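Local coordinates for protein sensory box histidine kinase/response regulator (PDB 3MR0) that is probably a phosphorelay sensor kinase of a two-component system, of which this chain is the PAS-fold sensory domain, at residues S16-G21 and W118-T123; L22-P27 and R114-I119; D83-V88 and W97-G102. One frame throughout, in Å; residues are numbered along the deposited sequence.

Contact 1: S16-G21 and W118-T123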
ATOM      1  N   SER A  16      14.071   1.624  -4.776  1.00 37.32           N
ATOM      2  CA  SER A  16      14.800   0.346  -4.749  1.00 35.96           C
ATOM      3  C   SER A  16      15.493   0.033  -3.418  1.00 33.76           C
ATOM      4  O   SER A  16      15.168  -0.977  -2.786  1.00 34.29           O
ATOM      5  CB  SER A  16      15.808   0.255  -5.910  1.00 37.83           C
ATOM      6  OG  SER A  16      17.062   0.850  -5.578  1.00 38.54           O
ATOM      7  N   GLY A  17      16.436   0.889  -3.007  1.00 30.17           N
ATOM      8  CA  GLY A  17      17.242   0.685  -1.815  1.00 28.49           C
ATOM      9  C   GLY A  17      16.542   0.711  -0.463  1.00 28.03           C
ATOM     10  O   GLY A  17      17.143   0.316   0.548  1.00 28.78           O
ATOM     11  N   ALA A  18      15.286   1.173  -0.441  1.00 26.01           N
ATOM     12  CA  ALA A  18      14.433   1.118   0.754  1.00 22.84           C
ATOM     13  C   ALA A  18      13.749  -0.233   0.910  1.00 20.96           C
ATOM     14  O   ALA A  18      13.114  -0.502   1.923  1.00 20.07           O
ATOM     15  CB  ALA A  18      13.392   2.190   0.680  1.00 21.30           C
ATOM     16  N   SER A  19      13.889  -1.076  -0.108  0.71 20.77           N
ATOM     17  CA  SER A  19      13.169  -2.338  -0.188  0.71 20.21           C
ATOM     18  C   SER A  19      11.705  -2.020  -0.403  0.71 19.01           C
ATOM     19  O   SER A  19      10.830  -2.573   0.248  0.71 19.31           O
ATOM     20  CB  SER A  19      13.364  -3.172   1.077  0.71 20.63           C
ATOM     21  OG  SER A  19      14.731  -3.272   1.418  0.71 21.66           O
ATOM     22  N   ALA A  20      11.443  -1.107  -1.320  1.00 18.53           N
ATOM     23  CA  ALA A  20      10.073  -0.718  -1.619  1.00 18.22           C
ATOM     24  C   ALA A  20       9.592  -1.390  -2.903  1.00 19.47           C
ATOM     25  O   ALA A  20      10.409  -1.790  -3.739  1.00 22.26           O
ATOM     26  CB  ALA A  20       9.961   0.793  -1.722  1.00 17.87           C
ATOM     27  N   GLY A  21       8.274  -1.542  -3.039  1.00 17.38           N
ATOM     28  CA  GLY A  21       7.674  -1.993  -4.282  1.00 15.51           C
ATOM     29  C   GLY A  21       6.943  -0.877  -5.011  1.00 16.36           C
ATOM     30  O   GLY A  21       6.113  -0.162  -4.443  1.00 17.12           O
ATOM     31  N   TRP A 118       4.262   3.640  -4.199  1.00 15.27           N
ATOM     32  CA  TRP A 118       5.054   2.541  -3.695  1.00 15.00           C
ATOM     33  C   TRP A 118       4.405   1.892  -2.480  1.00 14.49           C
ATOM     34  O   TRP A 118       3.439   2.406  -1.914  1.00 15.51           O
ATOM     35  CB  TRP A 118       6.465   3.023  -3.349  1.00 16.46           C
ATOM     36  CG  TRP A 118       6.561   4.308  -2.512  1.00 16.05           C
ATOM     37  CD1 TRP A 118       6.830   5.568  -2.980  1.00 16.22           C
ATOM     38  CD2 TRP A 118       6.441   4.440  -1.083  1.00 15.82           C
ATOM     39  NE1 TRP A 118       6.865   6.461  -1.950  1.00 16.59           N
ATOM     40  CE2 TRP A 118       6.630   5.801  -0.771  1.00 16.02           C
ATOM     41  CE3 TRP A 118       6.173   3.542  -0.035  1.00 16.50           C
ATOM     42  CZ2 TRP A 118       6.562   6.289   0.530  1.00 16.82           C
ATOM     43  CZ3 TRP A 118       6.103   4.025   1.264  1.00 16.70           C
ATOM     44  CH2 TRP A 118       6.297   5.389   1.534  1.00 17.45           C
ATOM     45  N   ILE A 119       4.940   0.754  -2.082  1.00 15.31           N
ATOM     46  CA  ILE A 119       4.588   0.166  -0.816  1.00 14.95           C
ATOM     47  C   ILE A 119       5.878  -0.211  -0.082  1.00 16.12           C
ATOM     48  O   ILE A 119       6.888  -0.520  -0.707  1.00 15.81           O
ATOM     49  CB  ILE A 119       3.661  -1.070  -0.976  1.00 15.73           C
ATOM     50  CG1 ILE A 119       4.335  -2.174  -1.807  1.00 15.56           C
ATOM     51  CG2 ILE A 119       2.325  -0.657  -1.568  1.00 14.93           C
ATOM     52  CD1 ILE A 119       3.610  -3.511  -1.757  1.00 14.43           C
HETATM   53  N   MSE A 120       5.837  -0.165   1.245  1.00 17.28           N
HETATM   54  CA  MSE A 120       6.921  -0.689   2.071  1.00 16.83           C
HETATM   55  C   MSE A 120       6.323  -1.597   3.127  1.00 16.07           C
HETATM   56  O   MSE A 120       5.214  -1.324   3.610  1.00 17.13           O
HETATM   57  CB  MSE A 120       7.720   0.439   2.728  1.00 15.81           C
HETATM   58  CG  MSE A 120       8.703   1.091   1.797  1.00 15.47           C
HETATM   59 SE   MSE A 120      10.057   2.125   2.739  0.78 22.74          SE
HETATM   60  CE  MSE A 120       9.029   3.687   3.193  1.00 21.36           C
ATOM     61  N   ASP A 121       7.038  -2.660   3.481  1.00 14.29           N
ATOM     62  CA  ASP A 121       6.579  -3.545   4.550  1.00 16.32           C
ATOM     63  C   ASP A 121       6.975  -2.954   5.877  1.00 16.55           C
ATOM     64  O   ASP A 121       8.162  -2.876   6.170  1.00 16.98           O
ATOM     65  CB  ASP A 121       7.166  -4.956   4.442  1.00 17.28           C
ATOM     66  CG  ASP A 121       6.476  -5.935   5.380  1.00 18.78           C
ATOM     67  OD1 ASP A 121       6.430  -5.675   6.595  1.00 17.60           O
ATOM     68  OD2 ASP A 121       5.934  -6.952   4.910  1.00 21.12           O
ATOM     69  N   VAL A 122       5.981  -2.530   6.660  1.00 14.73           N
ATOM     70  CA  VAL A 122       6.206  -1.893   7.963  1.00 14.47           C
ATOM     71  C   VAL A 122       5.698  -2.759   9.127  1.00 14.77           C
ATOM     72  O   VAL A 122       5.364  -2.243  10.189  1.00 16.21           O
ATOM     73  CB  VAL A 122       5.563  -0.474   8.045  1.00 14.05           C
ATOM     74  CG1 VAL A 122       6.202   0.477   7.021  1.00 13.82           C
ATOM     75  CG2 VAL A 122       4.039  -0.545   7.889  1.00 13.68           C
ATOM     76  N   THR A 123       5.660  -4.076   8.920  1.00 13.56           N
ATOM     77  CA  THR A 123       5.078  -4.982   9.889  1.00 13.32           C
ATOM     78  C   THR A 123       5.741  -4.889  11.238  1.00 15.73           C
ATOM     79  O   THR A 123       5.053  -4.731  12.240  1.00 16.79           O
ATOM     80  CB  THR A 123       5.089  -6.455   9.399  1.00 15.52           C
ATOM     81  OG1 THR A 123       4.418  -6.534   8.139  1.00 15.06           O
ATOM     82  CG2 THR A 123       4.368  -7.358  10.387  1.00 16.19           C
TER
HETATM   83  O   HOH W   1       9.737  -2.996   2.730  1.00 16.03           O

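Contact 2: L22-P27 and R114-I119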
ATOM      1  N   LEU A  22       7.247  -0.727  -6.291  0.58 16.91           N
ATOM      2  CA  LEU A  22       6.641   0.321  -7.107  0.58 16.48           C
ATOM      3  C   LEU A  22       5.320  -0.163  -7.688  0.58 14.62           C
ATOM      4  O   LEU A  22       5.199  -1.323  -8.055  0.58 14.69           O
ATOM      5  CB  LEU A  22       7.625   0.740  -8.214  0.58 17.72           C
ATOM      6  CG  LEU A  22       7.147   1.322  -9.546  0.58 19.51           C
ATOM      7  CD1 LEU A  22       6.997   2.835  -9.487  0.58 21.00           C
ATOM      8  CD2 LEU A  22       8.126   0.939 -10.640  0.58 21.69           C
ATOM      9  N   TRP A  23       4.331   0.719  -7.746  1.00 13.94           N
ATOM     10  CA  TRP A  23       3.066   0.406  -8.406  1.00 16.57           C
ATOM     11  C   TRP A  23       2.579   1.539  -9.340  1.00 16.96           C
ATOM     12  O   TRP A  23       2.838   2.709  -9.095  1.00 17.84           O
ATOM     13  CB  TRP A  23       1.993  -0.048  -7.397  1.00 16.78           C
ATOM     14  CG  TRP A  23       1.666   0.901  -6.258  1.00 16.08           C
ATOM     15  CD1 TRP A  23       2.190   0.887  -5.001  1.00 15.62           C
ATOM     16  CD2 TRP A  23       0.696   1.961  -6.273  1.00 16.18           C
ATOM     17  NE1 TRP A  23       1.623   1.873  -4.240  1.00 14.69           N
ATOM     18  CE2 TRP A  23       0.708   2.554  -4.998  1.00 15.10           C
ATOM     19  CE3 TRP A  23      -0.177   2.473  -7.251  1.00 16.02           C
ATOM     20  CZ2 TRP A  23      -0.112   3.625  -4.669  1.00 15.12           C
ATOM     21  CZ3 TRP A  23      -0.985   3.533  -6.925  1.00 15.31           C
ATOM     22  CH2 TRP A  23      -0.952   4.098  -5.644  1.00 16.08           C
ATOM     23  N   ASP A  24       1.914   1.175 -10.430  1.00 17.31           N
ATOM     24  CA  ASP A  24       1.429   2.153 -11.416  1.00 17.84           C
ATOM     25  C   ASP A  24       0.028   1.747 -11.840  1.00 20.12           C
ATOM     26  O   ASP A  24      -0.154   0.728 -12.504  1.00 22.40           O
ATOM     27  CB  ASP A  24       2.366   2.184 -12.626  1.00 19.18           C
ATOM     28  CG  ASP A  24       1.904   3.145 -13.742  1.00 21.35           C
ATOM     29  OD1 ASP A  24       0.838   3.766 -13.651  1.00 20.11           O
ATOM     30  OD2 ASP A  24       2.644   3.280 -14.736  1.00 25.03           O
ATOM     31  N   TRP A  25      -0.957   2.554 -11.470  1.00 18.64           N
ATOM     32  CA  TRP A  25      -2.348   2.134 -11.503  1.00 19.05           C
ATOM     33  C   TRP A  25      -3.255   2.997 -12.389  1.00 20.04           C
ATOM     34  O   TRP A  25      -3.198   4.225 -12.352  1.00 20.01           O
ATOM     35  CB  TRP A  25      -2.848   2.130 -10.070  1.00 20.21           C
ATOM     36  CG  TRP A  25      -4.243   1.719  -9.854  1.00 19.89           C
ATOM     37  CD1 TRP A  25      -4.785   0.482 -10.061  1.00 19.81           C
ATOM     38  CD2 TRP A  25      -5.279   2.536  -9.318  1.00 19.99           C
ATOM     39  NE1 TRP A  25      -6.102   0.489  -9.702  1.00 21.46           N
ATOM     40  CE2 TRP A  25      -6.434   1.743  -9.243  1.00 21.46           C
ATOM     41  CE3 TRP A  25      -5.347   3.875  -8.908  1.00 19.60           C
ATOM     42  CZ2 TRP A  25      -7.649   2.242  -8.769  1.00 21.97           C
ATOM     43  CZ3 TRP A  25      -6.540   4.369  -8.441  1.00 19.80           C
ATOM     44  CH2 TRP A  25      -7.678   3.559  -8.370  1.00 21.58           C
ATOM     45  N   ASN A  26      -4.081   2.333 -13.193  1.00 21.30           N
ATOM     46  CA  ASN A  26      -5.031   3.014 -14.054  1.00 23.93           C
ATOM     47  C   ASN A  26      -6.379   2.993 -13.378  1.00 23.81           C
ATOM     48  O   ASN A  26      -6.949   1.928 -13.153  1.00 23.80           O
ATOM     49  CB  ASN A  26      -5.110   2.356 -15.434  1.00 26.23           C
ATOM     50  CG  ASN A  26      -6.013   3.117 -16.394  1.00 27.71           C
ATOM     51  OD1 ASN A  26      -7.211   3.245 -16.168  1.00 28.21           O
ATOM     52  ND2 ASN A  26      -5.435   3.626 -17.471  1.00 28.50           N
ATOM     53  N   PRO A  27      -6.883   4.179 -13.027  1.00 24.46           N
ATOM     54  CA  PRO A  27      -8.116   4.298 -12.243  1.00 26.39           C
ATOM     55  C   PRO A  27      -9.381   3.838 -12.973  1.00 28.27           C
ATOM     56  O   PRO A  27     -10.291   3.344 -12.319  1.00 30.28           O
ATOM     57  CB  PRO A  27      -8.179   5.798 -11.904  1.00 26.62           C
ATOM     58  CG  PRO A  27      -6.741   6.258 -11.959  1.00 25.57           C
ATOM     59  CD  PRO A  27      -6.155   5.460 -13.102  1.00 24.57           C
ATOM     60  N   ARG A 114      -4.204   8.211 -14.178  1.00 19.94           N
ATOM     61  CA  ARG A 114      -3.039   7.453 -13.738  1.00 18.48           C
ATOM     62  C   ARG A 114      -2.814   7.719 -12.268  1.00 17.75           C
ATOM     63  O   ARG A 114      -3.286   8.705 -11.759  1.00 17.46           O
ATOM     64  CB  ARG A 114      -1.795   7.867 -14.547  1.00 18.64           C
ATOM     65  CG  ARG A 114      -0.567   6.996 -14.351  1.00 16.98           C
ATOM     66  CD  ARG A 114       0.586   7.502 -15.172  1.00 18.15           C
ATOM     67  NE  ARG A 114       1.745   6.622 -15.082  1.00 19.78           N
ATOM     68  CZ  ARG A 114       2.883   6.817 -15.741  1.00 22.93           C
ATOM     69  NH1 ARG A 114       3.019   7.864 -16.540  1.00 23.80           N
ATOM     70  NH2 ARG A 114       3.886   5.967 -15.602  1.00 24.13           N
HETATM   71  N   MSE A 115      -2.104   6.818 -11.594  1.00 18.32           N
HETATM   72  CA  MSE A 115      -1.644   7.039 -10.213  1.00 18.99           C
HETATM   73  C   MSE A 115      -0.386   6.171  -9.939  1.00 16.35           C
HETATM   74  O   MSE A 115      -0.377   4.966 -10.192  1.00 15.76           O
HETATM   75  CB  MSE A 115      -2.774   6.747  -9.214  1.00 17.52           C
HETATM   76  CG  MSE A 115      -2.466   7.183  -7.790  1.00 18.33           C
HETATM   77 SE   MSE A 115      -3.816   6.576  -6.506  0.79 20.32          SE
HETATM   78  CE  MSE A 115      -3.091   7.345  -4.868  1.00 16.05           C
ATOM     79  N   VAL A 116       0.671   6.793  -9.431  0.70 16.88           N
ATOM     80  CA  VAL A 116       1.923   6.075  -9.219  0.70 16.98           C
ATOM     81  C   VAL A 116       2.352   6.154  -7.770  0.70 16.87           C
ATOM     82  O   VAL A 116       2.222   7.195  -7.139  0.70 17.44           O
ATOM     83  CB  VAL A 116       3.054   6.637 -10.078  0.70 16.63           C
ATOM     84  CG1 VAL A 116       4.286   5.761  -9.937  0.70 17.24           C
ATOM     85  CG2 VAL A 116       2.622   6.717 -11.527  0.70 16.54           C
ATOM     86  N   GLY A 117       2.880   5.059  -7.242  1.00 15.97           N
ATOM     87  CA  GLY A 117       3.307   5.052  -5.865  1.00 15.53           C
ATOM     88  C   GLY A 117       4.110   3.834  -5.494  1.00 15.48           C
ATOM     89  O   GLY A 117       4.596   3.090  -6.335  1.00 17.57           O
ATOM     90  N   TRP A 118       4.262   3.640  -4.199  1.00 15.27           N
ATOM     91  CA  TRP A 118       5.054   2.541  -3.695  1.00 15.00           C
ATOM     92  C   TRP A 118       4.405   1.892  -2.480  1.00 14.49           C
ATOM     93  O   TRP A 118       3.439   2.406  -1.914  1.00 15.51           O
ATOM     94  CB  TRP A 118       6.465   3.023  -3.349  1.00 16.46           C
ATOM     95  CG  TRP A 118       6.561   4.308  -2.512  1.00 16.05           C
ATOM     96  CD1 TRP A 118       6.830   5.568  -2.980  1.00 16.22           C
ATOM     97  CD2 TRP A 118       6.441   4.440  -1.083  1.00 15.82           C
ATOM     98  NE1 TRP A 118       6.865   6.461  -1.950  1.00 16.59           N
ATOM     99  CE2 TRP A 118       6.630   5.801  -0.771  1.00 16.02           C
ATOM    100  CE3 TRP A 118       6.173   3.542  -0.035  1.00 16.50           C
ATOM    101  CZ2 TRP A 118       6.562   6.289   0.530  1.00 16.82           C
ATOM    102  CZ3 TRP A 118       6.103   4.025   1.264  1.00 16.70           C
ATOM    103  CH2 TRP A 118       6.297   5.389   1.534  1.00 17.45           C
ATOM    104  N   ILE A 119       4.940   0.754  -2.082  1.00 15.31           N
ATOM    105  CA  ILE A 119       4.588   0.166  -0.816  1.00 14.95           C
ATOM    106  C   ILE A 119       5.878  -0.211  -0.082  1.00 16.12           C
ATOM    107  O   ILE A 119       6.888  -0.520  -0.707  1.00 15.81           O
ATOM    108  CB  ILE A 119       3.661  -1.070  -0.976  1.00 15.73           C
ATOM    109  CG1 ILE A 119       4.335  -2.174  -1.807  1.00 15.56           C
ATOM    110  CG2 ILE A 119       2.325  -0.657  -1.568  1.00 14.93           C
ATOM    111  CD1 ILE A 119       3.610  -3.511  -1.757  1.00 14.43           C
TER

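Contact 3: D83-V88 and W97-G102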
ATOM      1  N   ASP A  83      -1.499   8.418   1.682  1.00 19.79           N
ATOM      2  CA  ASP A  83      -0.419   7.851   2.486  1.00 19.37           C
ATOM      3  C   ASP A  83      -1.030   7.086   3.648  1.00 18.27           C
ATOM      4  O   ASP A  83      -1.349   7.655   4.685  1.00 20.46           O
ATOM      5  CB  ASP A  83       0.493   8.970   3.002  1.00 20.73           C
ATOM      6  CG  ASP A  83       1.718   8.448   3.716  1.00 23.31           C
ATOM      7  OD1 ASP A  83       1.649   7.365   4.320  1.00 23.84           O
ATOM      8  OD2 ASP A  83       2.754   9.137   3.674  1.00 26.25           O
ATOM      9  N   VAL A  84      -1.221   5.794   3.474  1.00 16.61           N
ATOM     10  CA  VAL A  84      -1.939   5.048   4.487  1.00 16.76           C
ATOM     11  C   VAL A  84      -1.124   3.850   4.915  1.00 16.53           C
ATOM     12  O   VAL A  84      -0.240   3.410   4.186  1.00 17.06           O
ATOM     13  CB  VAL A  84      -3.338   4.577   3.986  1.00 21.92           C
ATOM     14  CG1 VAL A  84      -4.298   5.727   3.940  1.00 23.29           C
ATOM     15  CG2 VAL A  84      -3.241   3.888   2.609  1.00 20.62           C
ATOM     16  N   GLU A  85      -1.427   3.329   6.094  1.00 14.33           N
ATOM     17  CA  GLU A  85      -0.872   2.071   6.507  1.00 15.53           C
ATOM     18  C   GLU A  85      -2.005   1.093   6.707  1.00 16.10           C
ATOM     19  O   GLU A  85      -3.043   1.431   7.271  1.00 16.94           O
ATOM     20  CB  GLU A  85      -0.014   2.249   7.761  1.00 18.26           C
ATOM     21  CG  GLU A  85       1.204   3.125   7.476  1.00 20.87           C
ATOM     22  CD  GLU A  85       2.185   3.217   8.634  1.00 23.76           C
ATOM     23  OE1 GLU A  85       1.793   2.956   9.791  1.00 24.59           O
ATOM     24  OE2 GLU A  85       3.360   3.551   8.365  1.00 24.57           O
ATOM     25  N   TYR A  86      -1.827  -0.124   6.212  1.00 15.93           N
ATOM     26  CA  TYR A  86      -2.869  -1.132   6.356  1.00 16.61           C
ATOM     27  C   TYR A  86      -2.369  -2.564   6.184  1.00 16.88           C
ATOM     28  O   TYR A  86      -1.224  -2.782   5.804  1.00 17.69           O
ATOM     29  CB  TYR A  86      -4.034  -0.846   5.408  1.00 16.52           C
ATOM     30  CG  TYR A  86      -3.713  -0.882   3.925  1.00 16.08           C
ATOM     31  CD1 TYR A  86      -3.890  -2.052   3.175  1.00 16.12           C
ATOM     32  CD2 TYR A  86      -3.297   0.261   3.270  1.00 15.95           C
ATOM     33  CE1 TYR A  86      -3.636  -2.076   1.820  1.00 16.45           C
ATOM     34  CE2 TYR A  86      -3.043   0.256   1.921  1.00 16.78           C
ATOM     35  CZ  TYR A  86      -3.218  -0.912   1.196  1.00 17.82           C
ATOM     36  OH  TYR A  86      -2.972  -0.890  -0.160  1.00 17.86           O
ATOM     37  N   ARG A  87      -3.237  -3.532   6.473  1.00 16.31           N
ATOM     38  CA  ARG A  87      -2.876  -4.932   6.395  1.00 15.90           C
ATOM     39  C   ARG A  87      -3.338  -5.532   5.083  1.00 16.65           C
ATOM     40  O   ARG A  87      -4.465  -5.289   4.641  1.00 16.99           O
ATOM     41  CB  ARG A  87      -3.475  -5.717   7.574  1.00 16.96           C
ATOM     42  CG  ARG A  87      -2.778  -5.482   8.910  1.00 18.64           C
ATOM     43  CD  ARG A  87      -3.712  -5.748  10.058  1.00 19.45           C
ATOM     44  NE  ARG A  87      -4.849  -4.834  10.018  1.00 21.93           N
ATOM     45  CZ  ARG A  87      -5.787  -4.745  10.957  1.00 24.93           C
ATOM     46  NH1 ARG A  87      -5.727  -5.525  12.034  1.00 25.79           N
ATOM     47  NH2 ARG A  87      -6.782  -3.875  10.822  1.00 25.89           N
ATOM     48  N   VAL A  88      -2.448  -6.317   4.471  1.00 17.12           N
ATOM     49  CA  VAL A  88      -2.745  -7.105   3.277  1.00 17.40           C
ATOM     50  C   VAL A  88      -2.408  -8.580   3.491  1.00 19.90           C
ATOM     51  O   VAL A  88      -1.436  -8.919   4.171  1.00 19.50           O
ATOM     52  CB  VAL A  88      -2.001  -6.616   2.011  1.00 17.97           C
ATOM     53  CG1 VAL A  88      -2.551  -5.292   1.543  1.00 19.66           C
ATOM     54  CG2 VAL A  88      -0.509  -6.553   2.231  1.00 15.85           C
ATOM     55  N   TRP A  97       1.715  -5.657   7.452  1.00 16.11           N
ATOM     56  CA  TRP A  97       1.376  -4.255   7.316  1.00 16.10           C
ATOM     57  C   TRP A  97       2.237  -3.652   6.223  1.00 15.67           C
ATOM     58  O   TRP A  97       3.425  -3.933   6.139  1.00 14.88           O
ATOM     59  CB  TRP A  97       1.644  -3.482   8.602  1.00 16.08           C
ATOM     60  CG  TRP A  97       0.679  -3.750   9.700  1.00 16.20           C
ATOM     61  CD1 TRP A  97       0.713  -4.783  10.593  1.00 17.47           C
ATOM     62  CD2 TRP A  97      -0.449  -2.951  10.048  1.00 18.21           C
ATOM     63  NE1 TRP A  97      -0.344  -4.685  11.467  1.00 18.82           N
ATOM     64  CE2 TRP A  97      -1.072  -3.562  11.153  1.00 19.00           C
ATOM     65  CE3 TRP A  97      -1.011  -1.784   9.522  1.00 18.73           C
ATOM     66  CZ2 TRP A  97      -2.219  -3.033  11.752  1.00 19.19           C
ATOM     67  CZ3 TRP A  97      -2.160  -1.267  10.124  1.00 18.99           C
ATOM     68  CH2 TRP A  97      -2.737  -1.886  11.226  1.00 17.77           C
ATOM     69  N   ILE A  98       1.618  -2.832   5.386  1.00 16.19           N
ATOM     70  CA  ILE A  98       2.344  -2.007   4.432  1.00 17.41           C
ATOM     71  C   ILE A  98       1.982  -0.534   4.643  1.00 16.84           C
ATOM     72  O   ILE A  98       0.859  -0.208   5.056  1.00 17.21           O
ATOM     73  CB  ILE A  98       2.026  -2.396   2.952  1.00 15.00           C
ATOM     74  CG1 ILE A  98       0.512  -2.375   2.673  1.00 14.77           C
ATOM     75  CG2 ILE A  98       2.625  -3.740   2.590  1.00 15.13           C
ATOM     76  CD1 ILE A  98       0.147  -2.659   1.206  1.00 15.16           C
ATOM     77  N   GLN A  99       2.933   0.354   4.368  1.00 17.50           N
ATOM     78  CA  GLN A  99       2.613   1.764   4.135  1.00 17.55           C
ATOM     79  C   GLN A  99       2.496   1.956   2.618  1.00 17.57           C
ATOM     80  O   GLN A  99       3.363   1.496   1.874  1.00 17.42           O
ATOM     81  CB  GLN A  99       3.703   2.679   4.694  1.00 17.91           C
ATOM     82  CG  GLN A  99       3.497   4.134   4.336  1.00 17.71           C
ATOM     83  CD  GLN A  99       4.661   5.009   4.743  1.00 18.77           C
ATOM     84  OE1 GLN A  99       5.790   4.532   4.860  1.00 18.24           O
ATOM     85  NE2 GLN A  99       4.400   6.297   4.936  1.00 18.84           N
ATOM     86  N   SER A 100       1.416   2.590   2.159  1.00 17.89           N
ATOM     87  CA  SER A 100       1.216   2.854   0.725  1.00 16.85           C
ATOM     88  C   SER A 100       1.082   4.355   0.507  1.00 17.20           C
ATOM     89  O   SER A 100       0.272   5.019   1.162  1.00 18.32           O
ATOM     90  CB  SER A 100      -0.003   2.107   0.166  1.00 15.46           C
ATOM     91  OG  SER A 100      -0.108   2.224  -1.239  1.00 16.08           O
ATOM     92  N   ARG A 101       1.870   4.873  -0.431  0.65 16.69           N
ATOM     93  CA  ARG A 101       1.885   6.298  -0.762  0.65 17.01           C
ATOM     94  C   ARG A 101       1.867   6.469  -2.278  0.65 16.29           C
ATOM     95  O   ARG A 101       2.533   5.743  -3.001  0.65 16.19           O
ATOM     96  CB  ARG A 101       3.128   6.962  -0.163  0.65 17.63           C
ATOM     97  CG  ARG A 101       3.197   8.459  -0.322  0.65 18.82           C
ATOM     98  CD  ARG A 101       4.498   9.021   0.276  0.65 20.83           C
ATOM     99  NE  ARG A 101       4.585   8.871   1.734  0.65 20.73           N
ATOM    100  CZ  ARG A 101       5.549   9.402   2.491  0.65 20.00           C
ATOM    101  NH1 ARG A 101       6.516  10.117   1.938  0.65 20.11           N
ATOM    102  NH2 ARG A 101       5.546   9.215   3.802  0.65 20.35           N
ATOM    103  N   GLY A 102       1.104   7.435  -2.763  1.00 14.98           N
ATOM    104  CA  GLY A 102       0.941   7.580  -4.191  1.00 15.41           C
ATOM    105  C   GLY A 102       0.339   8.899  -4.600  1.00 14.80           C
ATOM    106  O   GLY A 102      -0.183   9.638  -3.775  1.00 14.70           O
TER
HETATM  107  O   HOH W   2      -2.425   1.395  -1.605  1.00 17.04           O

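Contact 1: S16-G21 and W118-T123
Where the antiparallel sheet of this PAS domain begins, Gly21 pairs with Ile119 just after the chain leaves helix 11-17. The two form an antiparallel hydrogen-bonded pair: Gly21 N gives its proton to Ile119 O at 2.9 Å, and Ile119 N returns one to Gly21 O at 2.8 Å. Gly21 O is also approached by the CA of Trp118, 3.0 Å away, a CA-H...O contact beside the stronger bond. A Schellman motif steers the chain into this pairing: Ser19 takes a positive phi of 69° and turns the backbone out of the helix and toward the strand.

Two residues beyond the Gly21-Ile119 pair, a water spans the gap. It donates to Ser19 O at 2.7 Å and accepts from Asp121 N, so the two backbones stay joined after they have begun to part. The side chain of selenomethionine Met120 packs against the same turn. Its CG, anti to the carbonyl carbon (chi1 -79°), rests against Ala20 CB at 3.7 Å, and SE beyond it meets Ala18 CB at 3.9 Å.

Past the strand, Asp121 forms an Asx turn: its OD1 accepts from both Thr123 N and Thr123 OG1, which come from the same face of the carboxylate plane. That double grip fixes the carboxylate just where Val122 takes the N-cap position of helix 123-140.

Around this corner, helix 11-17 touches Ala20 and Trp118 through Val15, and Ile119 packs on Phe38 and Ile41 of helix 36-41. On the other side of strand 112-121 lies strand 95-106, whose Arg96 forms a salt bridge with Asp121 OD2.

Contact 2: L22-P27 and R114-I119
Trp23 lays its indole across the backbone of Gly117, with Gly117 CA over the five-membered ring, 4.0 Å from its centroid, in a CH-pi contact. A chi1 of 57° puts CG between the backbone N and the carbonyl carbon, and from there the face of the indole lies directly on the Gly117 backbone. At the edge of the indole, NE1 makes a weak hydrogen bond to Trp118 O. Ile119 CG2 lies 3.7 Å from the same Trp23 NE1.

The far end of the indole meets selenomethionine Met115, whose extended chain brings SE to 3.9 Å from Trp23 CH2, in the plane of the ring. Its SE also lies 3.9 Å from Trp25 CE3, so one selenium makes Met-aromatic contacts with two tryptophans.

On the other face of the sheet, Asp24 and Arg114 form a salt bridge. Arg114 NH2 stands 3.1 Å from Asp24 OD2, coming from above the carboxylate plane, and NE adds a weak bond to OD1. The carboxylate and guanidinium planes are 23° apart.

Between these two faces runs the backbone ladder. Trp23 and Gly117 exchange two nearly straight bonds, Trp23 N to Gly117 O and Gly117 N to Trp23 O, and Trp25 N gives a further bond to Met115 O.

Farther out, Leu72 of helix 65-78 touches both Trp25 and Met115, while Tyr33 of strand 32-34 lies against Leu22 and Asp24. Strands 21-25 and 112-121 are the first and last of the PAS sheet, paired at its middle. Trp23 and Trp25 line a pocket that holds a polyether molecule, probably from the crystallisation liquor, on the helix-covered face where PAS domains commonly bind ligands.

Contact 3: D83-V88 and W97-G102
Arg87 CG sits anti to the carbonyl carbon (chi1 -74°), as does CG of Trp97 (chi1 -73°), and the two side chains run side by side in this antiparallel hairpin of the PAS sheet. Arg87 CG lies over the indole, 3.5 Å from the centroid of its five-membered ring. The guanidinium follows nearly parallel to the ring, 12° apart, and its NH2 reaches a salt bridge with Asp64.

Asp83, at the other end of this face, is held by two neighbours. Gln99 NE2 gives OD1 a straight bond of 3.0 Å on the syn side, while in the conformer described Arg101 adds a salt bridge to OD2 through weak, bent bonds from NE and NH2. Between Asp83 and Arg87 along the strand, Glu85 CG packs on Gln99 CB, and the Glu85 carboxylate pairs with Arg125 of helix 123-140.

The opposite face, with Val84, Tyr86, Ile98 and Ser100, turns toward helix 65-78, and Tyr86, Val88, Ile98 and Ser100 help line the polyether pocket. Ile98 CG1 stands over the centre of the Tyr86 ring, and Ile98 CD1 touches Val88 CG1 at 3.8 Å. A water lies 2.8 Å from Tyr86 OH, in the plane of the tyrosine ring.

In the fold
From the N terminus, contact 1 sets the turn after helix 11-17 and the first residue of strand 21-25 against strand 112-121, and contact 2 the rest of strand 21-25. Both close long loops of nearly the whole domain, and because the pairing is antiparallel, the loop of contact 2 lies within that of contact 1. They share Trp118 and Ile119. Contact 3 closes a short hairpin inside both loops. Strand 95-106 then joins its hairpin to strand 112-121: Met120 O meets Gln99 N, and Trp118 N meets Arg101 O. Thr123 OG1 also reaches Trp97 N, tying the start of helix 123-140 to the hairpin. Strand 112-121 thus lies between the N-terminal strand and the hairpin.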